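Local structure of oxalate--CoA ligase (Arabidopsis thaliana, 5IE2) at residues 77-82 with 155-160; 2-7 with 159-164; 41-46 with 70-75. The protein belongs to the ANL superfamily of AMP-binding enzymes, which join a large N-terminal domain to a smaller C-terminal one. All coordinates share one frame; numbering follows the deposited sequence. Where two conformers were deposited one is given.

Interaction 1: residues 77-82 with 155-160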
loop_
_atom_site.group_PDB
_atom_site.type_symbol
_atom_site.label_atom_id
_atom_site.label_comp_id
_atom_site.label_asym_id
_atom_site.label_seq_id
_atom_site.Cartn_x
_atom_site.Cartn_y
_atom_site.Cartn_z
ATOM N N ILE A 77 16.914 -7.122 6.267
ATOM C CA ILE A 77 17.408 -5.727 6.343
ATOM C C ILE A 77 18.441 -5.496 7.432
ATOM O O ILE A 77 19.430 -4.740 7.278
ATOM C CB ILE A 77 16.192 -4.848 6.529
ATOM C CG1 ILE A 77 15.415 -4.893 5.218
ATOM C CG2 ILE A 77 16.523 -3.505 6.928
ATOM C CD1 ILE A 77 14.095 -4.249 5.349
ATOM N N ARG A 78 18.252 -6.188 8.546
ATOM C CA ARG A 78 19.229 -6.136 9.652
ATOM C C ARG A 78 20.612 -6.594 9.227
ATOM O O ARG A 78 21.631 -6.024 9.671
ATOM C CB ARG A 78 18.702 -7.029 10.822
ATOM C CG ARG A 78 19.697 -7.115 12.016
ATOM C CD ARG A 78 19.916 -5.717 12.693
ATOM N NE ARG A 78 20.762 -5.957 13.871
ATOM C CZ ARG A 78 21.982 -5.459 14.067
ATOM N NH1 ARG A 78 22.521 -4.606 13.208
ATOM N NH2 ARG A 78 22.657 -5.819 15.153
ATOM N N ALA A 79 20.671 -7.594 8.330
ATOM C CA ALA A 79 21.949 -8.113 7.838
ATOM C C ALA A 79 22.576 -7.200 6.754
ATOM O O ALA A 79 23.539 -7.589 6.090
ATOM C CB ALA A 79 21.758 -9.536 7.299
ATOM N N ARG A 80 22.014 -6.003 6.598
ATOM C CA ARG A 80 22.436 -4.973 5.622
ATOM C C ARG A 80 22.165 -5.381 4.189
ATOM O O ARG A 80 22.780 -4.860 3.263
ATOM C CB ARG A 80 23.969 -4.613 5.766
ATOM C CG ARG A 80 24.340 -4.089 7.179
ATOM C CD ARG A 80 25.801 -3.537 7.175
ATOM N NE ARG A 80 25.933 -2.395 6.253
ATOM C CZ ARG A 80 27.076 -1.981 5.714
ATOM N NH1 ARG A 80 28.206 -2.636 5.981
ATOM N NH2 ARG A 80 27.088 -0.937 4.875
ATOM N N ALA A 81 21.221 -6.292 4.001
ATOM C CA ALA A 81 20.827 -6.708 2.678
ATOM C C ALA A 81 19.529 -6.027 2.313
ATOM O O ALA A 81 18.905 -5.371 3.151
ATOM C CB ALA A 81 20.682 -8.260 2.631
ATOM N N THR A 82 19.122 -6.190 1.054
ATOM C CA THR A 82 17.914 -5.547 0.528
ATOM C C THR A 82 16.826 -6.607 0.368
ATOM O O THR A 82 17.084 -7.594 -0.319
ATOM C CB THR A 82 18.200 -4.876 -0.861
ATOM O OG1 THR A 82 19.205 -3.852 -0.685
ATOM C CG2 THR A 82 16.930 -4.202 -1.413
ATOM N N THR A 155 25.391 -8.966 15.761
ATOM C CA THR A 155 25.641 -7.942 16.784
ATOM C C THR A 155 26.538 -6.829 16.262
ATOM O O THR A 155 26.193 -5.651 16.350
ATOM C CB THR A 155 26.292 -8.532 18.049
ATOM O OG1 THR A 155 25.482 -9.607 18.548
ATOM C CG2 THR A 155 26.431 -7.454 19.117
ATOM N N GLU A 156 27.686 -7.258 15.736
ATOM C CA GLU A 156 28.700 -6.439 15.065
ATOM C C GLU A 156 28.159 -5.479 13.994
ATOM O O GLU A 156 28.647 -4.365 13.851
ATOM C CB GLU A 156 29.720 -7.382 14.413
ATOM C CG GLU A 156 31.063 -6.768 14.107
ATOM C CD GLU A 156 32.005 -7.751 13.440
ATOM O OE1 GLU A 156 31.542 -8.847 13.036
ATOM O OE2 GLU A 156 33.207 -7.422 13.330
ATOM N N LEU A 157 27.172 -5.947 13.238
ATOM C CA LEU A 157 26.615 -5.239 12.094
ATOM C C LEU A 157 26.134 -3.843 12.410
ATOM O O LEU A 157 25.353 -3.656 13.351
ATOM C CB LEU A 157 25.430 -6.026 11.546
ATOM C CG LEU A 157 25.817 -7.329 10.877
ATOM C CD1 LEU A 157 24.581 -7.982 10.365
ATOM C CD2 LEU A 157 26.804 -7.057 9.772
ATOM N N VAL A 158 26.537 -2.882 11.590
ATOM C CA VAL A 158 26.028 -1.522 11.720
ATOM C C VAL A 158 25.114 -1.212 10.524
ATOM O O VAL A 158 25.525 -1.400 9.367
ATOM C CB VAL A 158 27.187 -0.497 11.755
ATOM C CG1 VAL A 158 26.658 0.914 11.777
ATOM C CG2 VAL A 158 28.044 -0.746 12.997
ATOM N N ASN A 159 23.889 -0.787 10.786
ATOM C CA ASN A 159 23.017 -0.420 9.670
ATOM C C ASN A 159 23.182 1.052 9.313
ATOM O O ASN A 159 22.992 1.912 10.158
ATOM C CB ASN A 159 21.556 -0.741 10.010
ATOM C CG ASN A 159 21.382 -2.214 10.396
ATOM O OD1 ASN A 159 21.164 -2.546 11.578
ATOM N ND2 ASN A 159 21.458 -3.101 9.391
ATOM N N HIS A 160 23.490 1.318 8.053
ATOM C CA HIS A 160 23.707 2.665 7.547
ATOM C C HIS A 160 22.423 3.204 6.945
ATOM O O HIS A 160 21.749 2.497 6.242
ATOM C CB HIS A 160 24.774 2.678 6.462
ATOM C CG HIS A 160 26.083 2.131 6.912
ATOM N ND1 HIS A 160 27.267 2.560 6.380
ATOM C CD2 HIS A 160 26.400 1.170 7.813
ATOM C CE1 HIS A 160 28.268 1.895 6.935
ATOM N NE2 HIS A 160 27.767 1.030 7.788
#

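Interaction 2: residues 2-7 with 159-164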
loop_
_atom_site.group_PDB
_atom_site.type_symbol
_atom_site.label_atom_id
_atom_site.label_comp_id
_atom_site.label_asym_id
_atom_site.label_seq_id
_atom_site.Cartn_x
_atom_site.Cartn_y
_atom_site.Cartn_z
ATOM N N ASP A 2 13.353 7.879 18.336
ATOM C CA ASP A 2 13.498 7.924 16.869
ATOM C C ASP A 2 14.933 7.642 16.375
ATOM O O ASP A 2 15.893 7.731 17.137
ATOM C CB ASP A 2 13.013 9.266 16.351
ATOM C CG ASP A 2 11.495 9.368 16.366
ATOM O OD1 ASP A 2 10.996 10.510 16.291
ATOM O OD2 ASP A 2 10.817 8.307 16.466
ATOM N N SER A 3 15.064 7.321 15.091
ATOM C CA SER A 3 16.360 6.956 14.508
ATOM C C SER A 3 16.220 7.193 12.997
ATOM O O SER A 3 15.072 7.216 12.451
ATOM C CB SER A 3 16.709 5.481 14.805
ATOM O OG SER A 3 17.854 4.998 14.075
ATOM N N ASP A 4 17.346 7.273 12.310
ATOM C CA ASP A 4 17.300 7.470 10.845
ATOM C C ASP A 4 17.549 6.143 10.104
ATOM O O ASP A 4 17.849 6.101 8.888
ATOM C CB ASP A 4 18.296 8.561 10.442
ATOM C CG ASP A 4 19.723 8.301 10.955
ATOM O OD1 ASP A 4 19.956 7.440 11.845
ATOM O OD2 ASP A 4 20.631 9.048 10.482
ATOM N N THR A 5 17.502 5.016 10.857
ATOM C CA THR A 5 17.412 3.697 10.190
ATOM C C THR A 5 16.226 2.928 10.786
ATOM O O THR A 5 15.910 3.071 11.970
ATOM C CB THR A 5 18.704 2.846 10.318
ATOM O OG1 THR A 5 18.850 2.377 11.647
ATOM C CG2 THR A 5 19.992 3.626 9.933
ATOM N N LEU A 6 15.607 2.089 9.976
ATOM C CA LEU A 6 14.497 1.318 10.518
ATOM C C LEU A 6 15.012 0.320 11.543
ATOM O O LEU A 6 14.405 0.142 12.606
ATOM C CB LEU A 6 13.776 0.578 9.383
ATOM C CG LEU A 6 12.667 -0.336 9.892
ATOM C CD1 LEU A 6 11.596 0.477 10.594
ATOM C CD2 LEU A 6 12.168 -1.124 8.702
ATOM N N SER A 7 16.133 -0.332 11.237
ATOM C CA SER A 7 16.655 -1.302 12.214
ATOM C C SER A 7 16.970 -0.625 13.556
ATOM O O SER A 7 16.668 -1.165 14.646
ATOM C CB SER A 7 17.888 -1.997 11.647
ATOM O OG SER A 7 17.506 -2.765 10.498
ATOM N N ASN A 159 23.889 -0.787 10.786
ATOM C CA ASN A 159 23.017 -0.420 9.670
ATOM C C ASN A 159 23.182 1.052 9.313
ATOM O O ASN A 159 22.992 1.912 10.158
ATOM C CB ASN A 159 21.556 -0.741 10.010
ATOM C CG ASN A 159 21.382 -2.214 10.396
ATOM O OD1 ASN A 159 21.164 -2.546 11.578
ATOM N ND2 ASN A 159 21.458 -3.101 9.391
ATOM N N HIS A 160 23.490 1.318 8.053
ATOM C CA HIS A 160 23.707 2.665 7.547
ATOM C C HIS A 160 22.423 3.204 6.945
ATOM O O HIS A 160 21.749 2.497 6.242
ATOM C CB HIS A 160 24.774 2.678 6.462
ATOM C CG HIS A 160 26.083 2.131 6.912
ATOM N ND1 HIS A 160 27.267 2.560 6.380
ATOM C CD2 HIS A 160 26.400 1.170 7.813
ATOM C CE1 HIS A 160 28.268 1.895 6.935
ATOM N NE2 HIS A 160 27.767 1.030 7.788
ATOM N N PRO A 161 22.117 4.487 7.170
ATOM C CA PRO A 161 20.909 5.078 6.575
ATOM C C PRO A 161 20.932 4.914 5.048
ATOM O O PRO A 161 19.882 4.712 4.476
ATOM C CB PRO A 161 21.001 6.561 6.961
ATOM C CG PRO A 161 21.772 6.559 8.224
ATOM C CD PRO A 161 22.810 5.422 8.069
ATOM N N ASP A 162 22.100 4.920 4.403
ATOM C CA ASP A 162 22.043 4.826 2.945
ATOM C C ASP A 162 22.115 3.396 2.441
ATOM O O ASP A 162 22.161 3.184 1.235
ATOM C CB ASP A 162 23.142 5.674 2.300
ATOM C CG ASP A 162 24.525 5.054 2.403
ATOM O OD1 ASP A 162 25.318 5.139 1.410
ATOM O OD2 ASP A 162 24.856 4.510 3.478
ATOM N N ASP A 163 22.119 2.408 3.337
ATOM C CA ASP A 163 22.039 0.986 2.905
ATOM C C ASP A 163 20.721 0.721 2.175
ATOM O O ASP A 163 19.677 1.159 2.638
ATOM C CB ASP A 163 22.075 0.003 4.094
ATOM C CG ASP A 163 23.437 -0.160 4.689
ATOM O OD1 ASP A 163 24.418 0.199 4.009
ATOM O OD2 ASP A 163 23.505 -0.668 5.829
ATOM N N GLY A 164 20.760 -0.062 1.098
ATOM C CA GLY A 164 19.485 -0.469 0.500
ATOM C C GLY A 164 18.754 -1.360 1.491
ATOM O O GLY A 164 19.374 -2.086 2.249
#

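Interaction 3: residues 41-46 with 70-75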
loop_
_atom_site.group_PDB
_atom_site.type_symbol
_atom_site.label_atom_id
_atom_site.label_comp_id
_atom_site.label_asym_id
_atom_site.label_seq_id
_atom_site.Cartn_x
_atom_site.Cartn_y
_atom_site.Cartn_z
ATOM N N GLU A 41 17.292 -10.909 15.223
ATOM C CA GLU A 41 18.759 -10.837 15.355
ATOM C C GLU A 41 19.373 -12.202 15.040
ATOM O O GLU A 41 20.434 -12.317 14.398
ATOM C CB GLU A 41 19.225 -10.483 16.796
ATOM C CG GLU A 41 19.068 -9.064 17.213
ATOM C CD GLU A 41 19.944 -8.107 16.375
ATOM O OE1 GLU A 41 21.176 -8.286 16.286
ATOM O OE2 GLU A 41 19.333 -7.192 15.803
ATOM N N ARG A 42 18.736 -13.245 15.564
ATOM C CA ARG A 42 19.294 -14.593 15.372
ATOM C C ARG A 42 19.188 -15.062 13.928
ATOM O O ARG A 42 20.128 -15.682 13.367
ATOM C CB ARG A 42 18.603 -15.604 16.311
ATOM C CG ARG A 42 18.992 -15.251 17.759
ATOM C CD ARG A 42 18.089 -16.013 18.802
ATOM N NE ARG A 42 18.116 -15.414 20.155
ATOM C CZ ARG A 42 17.245 -15.744 21.114
ATOM N NH1 ARG A 42 16.316 -16.659 20.843
ATOM N NH2 ARG A 42 17.273 -15.175 22.330
ATOM N N ALA A 43 18.049 -14.752 13.310
ATOM C CA ALA A 43 17.900 -15.084 11.911
ATOM C C ALA A 43 18.897 -14.306 11.040
ATOM O O ALA A 43 19.411 -14.851 10.062
ATOM C CB ALA A 43 16.382 -14.821 11.427
ATOM N N ALA A 44 19.146 -13.039 11.357
ATOM C CA ALA A 44 20.081 -12.223 10.582
ATOM C C ALA A 44 21.475 -12.841 10.726
ATOM O O ALA A 44 22.242 -12.909 9.771
ATOM C CB ALA A 44 20.082 -10.757 11.073
ATOM N N SER A 45 21.778 -13.293 11.937
ATOM C CA SER A 45 23.065 -13.948 12.170
ATOM C C SER A 45 23.228 -15.185 11.303
ATOM O O SER A 45 24.326 -15.422 10.751
ATOM C CB SER A 45 23.217 -14.330 13.633
ATOM O OG SER A 45 23.594 -13.185 14.361
ATOM N N ARG A 46 22.149 -15.971 11.183
ATOM C CA ARG A 46 22.228 -17.132 10.323
ATOM C C ARG A 46 22.387 -16.728 8.844
ATOM O O ARG A 46 23.122 -17.387 8.088
ATOM C CB ARG A 46 20.997 -18.014 10.495
ATOM C CG ARG A 46 20.934 -18.594 11.897
ATOM C CD ARG A 46 21.602 -19.940 11.945
ATOM N NE ARG A 46 20.698 -20.967 11.410
ATOM C CZ ARG A 46 21.048 -21.922 10.547
ATOM N NH1 ARG A 46 22.303 -22.009 10.122
ATOM N NH2 ARG A 46 20.143 -22.813 10.131
ATOM N N VAL A 70 7.403 -11.689 8.264
ATOM C CA VAL A 70 7.804 -10.507 9.052
ATOM C C VAL A 70 9.232 -10.657 9.587
ATOM O O VAL A 70 10.092 -9.748 9.445
ATOM C CB VAL A 70 6.838 -10.246 10.227
ATOM C CG1 VAL A 70 7.341 -9.073 11.098
ATOM C CG2 VAL A 70 5.422 -9.928 9.694
ATOM N N ILE A 71 9.469 -11.809 10.229
ATOM C CA ILE A 71 10.783 -12.024 10.813
ATOM C C ILE A 71 11.857 -11.980 9.741
ATOM O O ILE A 71 12.898 -11.343 9.936
ATOM C CB ILE A 71 10.862 -13.371 11.562
ATOM C CG1 ILE A 71 9.884 -13.346 12.748
ATOM C CG2 ILE A 71 12.392 -13.630 12.039
ATOM C CD1 ILE A 71 9.612 -14.733 13.397
ATOM N N MET A 72 11.652 -12.675 8.623
ATOM C CA MET A 72 12.719 -12.731 7.611
ATOM C C MET A 72 12.912 -11.411 6.860
ATOM O O MET A 72 14.038 -11.053 6.493
ATOM C CB MET A 72 12.460 -13.864 6.602
ATOM C CG MET A 72 12.653 -15.319 7.232
ATOM S SD MET A 72 14.089 -15.440 8.356
ATOM C CE MET A 72 15.495 -15.172 7.230
ATOM N N PHE A 73 11.827 -10.667 6.649
ATOM C CA PHE A 73 11.941 -9.315 6.062
ATOM C C PHE A 73 12.886 -8.443 6.898
ATOM O O PHE A 73 13.846 -7.811 6.362
ATOM C CB PHE A 73 10.561 -8.655 5.957
ATOM C CG PHE A 73 10.606 -7.253 5.402
ATOM C CD1 PHE A 73 10.616 -7.063 4.015
ATOM C CD2 PHE A 73 10.633 -6.166 6.244
ATOM C CE1 PHE A 73 10.653 -5.749 3.474
ATOM C CE2 PHE A 73 10.674 -4.851 5.728
ATOM C CZ PHE A 73 10.698 -4.664 4.336
ATOM N N LEU A 74 12.623 -8.431 8.209
ATOM C CA LEU A 74 13.445 -7.574 9.076
ATOM C C LEU A 74 14.851 -8.146 9.283
ATOM O O LEU A 74 15.788 -7.368 9.522
ATOM C CB LEU A 74 12.756 -7.388 10.431
ATOM C CG LEU A 74 11.487 -6.517 10.262
ATOM C CD1 LEU A 74 10.644 -6.460 11.540
ATOM C CD2 LEU A 74 11.855 -5.016 9.797
ATOM N N ALA A 75 14.995 -9.491 9.230
ATOM C CA ALA A 75 16.346 -10.119 9.358
ATOM C C ALA A 75 17.200 -9.786 8.141
ATOM O O ALA A 75 18.395 -9.525 8.263
ATOM C CB ALA A 75 16.255 -11.649 9.536
#

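Interaction 1: residues 77-82 with 155-160
The side chains of N159 and R78 cross at about a right angle, and between them they form most of the polar part of this contact. N159 ND2 donates to R78 O at 2.9 Å, nearly straight (163°), coming from above the carbonyl plane. The other end of the same amide, N159 OD1, accepts from R78 NH1 at 3.0 Å along a more bent path. R78 NH1 also gives an almost linear bond to L157 O at 3.0 Å, in the guanidinium plane, so this one nitrogen serves two carbonyl oxygens. Asparagine suits the site because it offers a donor and an acceptor side by side. R78 gets there with CG anti to its backbone N and a bend at chi2 (64°), and its NE is salt-bridged to E41 of helix 33-50. Beside the polar cluster, L157 CD1 rests on A79 CA at 3.7 Å, an apolar patch that V48 helps to cover. Further along, the R80 guanidinium lies flat on the H160 ring, centres 4.0 Å apart and planes 7° from parallel, with NH2 over the middle of the ring. The long arginine chain bends at chi3 to reach it, and R80 NE is held by D163, which probably steadies the stack. R80 itself has positive phi and forms the C-prime residue of a Schellman motif, with A81 N bonded to V76 O and R80 N to I77 O. The arrangement is thus a helix C-terminus, that of helix 67-78, terminated by a Schellman motif and held by a loop side chain that takes up a last-turn carbonyl.

Interaction 2: residues 2-7 with 159-164
The N-terminus of helix 6-16, with an ST turn ahead of it, faces a type I beta turn that runs from H160 to D163. T5 occupies the N-cap position. Its OG1 sits in the crowded place between backbone N and carbonyl carbon (chi1 72°), where it caps G8 N, and this rotation sends the methyl CG2 out to the turn. That methyl makes several of the closest approaches: T5 CG2 is 3.5 Å from N159 O, 3.6 Å from P161 N and 3.8 Å from P161 CD. Threonine therefore fits twice over, with a hydroxyl for the helix end and a methyl for the loop. On the flank of this methyl, D4 OD2 approaches P161 CG at 3.5 Å, a plain van der Waals contact at the surface. Two residues on, S7 CB packs on N159 OD1 at 3.3 Å; the N159 amide is engaged by R78, and S7 OG by Q184 of helix 184-198. Each partner is also braced internally. In the first segment, T5 N donates to S3 OG at 3.2 Å in a nearly straight bond, which defines the ST turn. In the second, D163 N closes the turn onto H160 O, and H160 N donates back to D163 OD2 at 3.0 Å, meeting it from above the carboxylate plane. P161, with phi of -56°, suits the second position of a type I turn, and its ring supplies the surface on which D4 and T5 rest. Q184 and L185 are bonded to the turn backbone. The pairing is that of a capped helix N-terminus packed through its N-cap methyl on a proline-containing beta turn.

Interaction 3: residues 41-46 with 70-75
Alanines let helices 33-50 and 67-78 come close: the axes of the short segments 41-46 and 70-75 pass 8.5 Å apart at a crossing angle of -60°. A43 CB points into the interface and meets A75 CB tip to tip at 3.7 Å. A44 projects along the edge of the contact, its methyl CB lying 3.5 Å from A75 O, and the CA atoms of A44 and A75 are only 4.5 Å apart. The longest side chain in the contact is M72. Its CA-CB bond leads away from helix 33-50, but bends at chi2 (-40°) and chi3 (-66°) fold the chain back, so that M72 SD lies 3.9 Å from A43 CB. A thioether suits this place, since its unbranched chain can bend back and lay its sulfur against the alanine methyl. I71 adds its branch methyl, CG2 touching A43 CB at 4.2 Å, and L140 lies against both I71 and M72. Charged side chains of 41-46 turn elsewhere: R42 pairs with D139 and R46 with D50. The side-chain contacts are apolar, and methyl groups also rest against backbone polar atoms such as A75 O, so the contact probably owes its stability to dispersion and to the burial of methyl and thioether groups, and its close spacing to the smallness of the alanines.

How the interactions relate
Helix 67-78 is common to interactions 1 and 3, whose centres lie about 10 Å apart: its middle packs on helix 33-50, and its C-terminal end meets the loop 155-160. R78 NE joins them through a salt bridge to E41 OE2 at 2.7 Å. Interactions 1 and 2 share N159 and H160, with centres about 9 Å apart, and the 3.0 Å salt bridge from R80 NE to D163 OD2 ties the beta turn to the end of the helix. Interactions 2 and 3, about 16 Å apart, touch where L6 CD2 meets L74 CD2 at 4.1 Å. The ATP pocket is lined by residues between 170 and 500, so none of the three contacts supplies a residue to it.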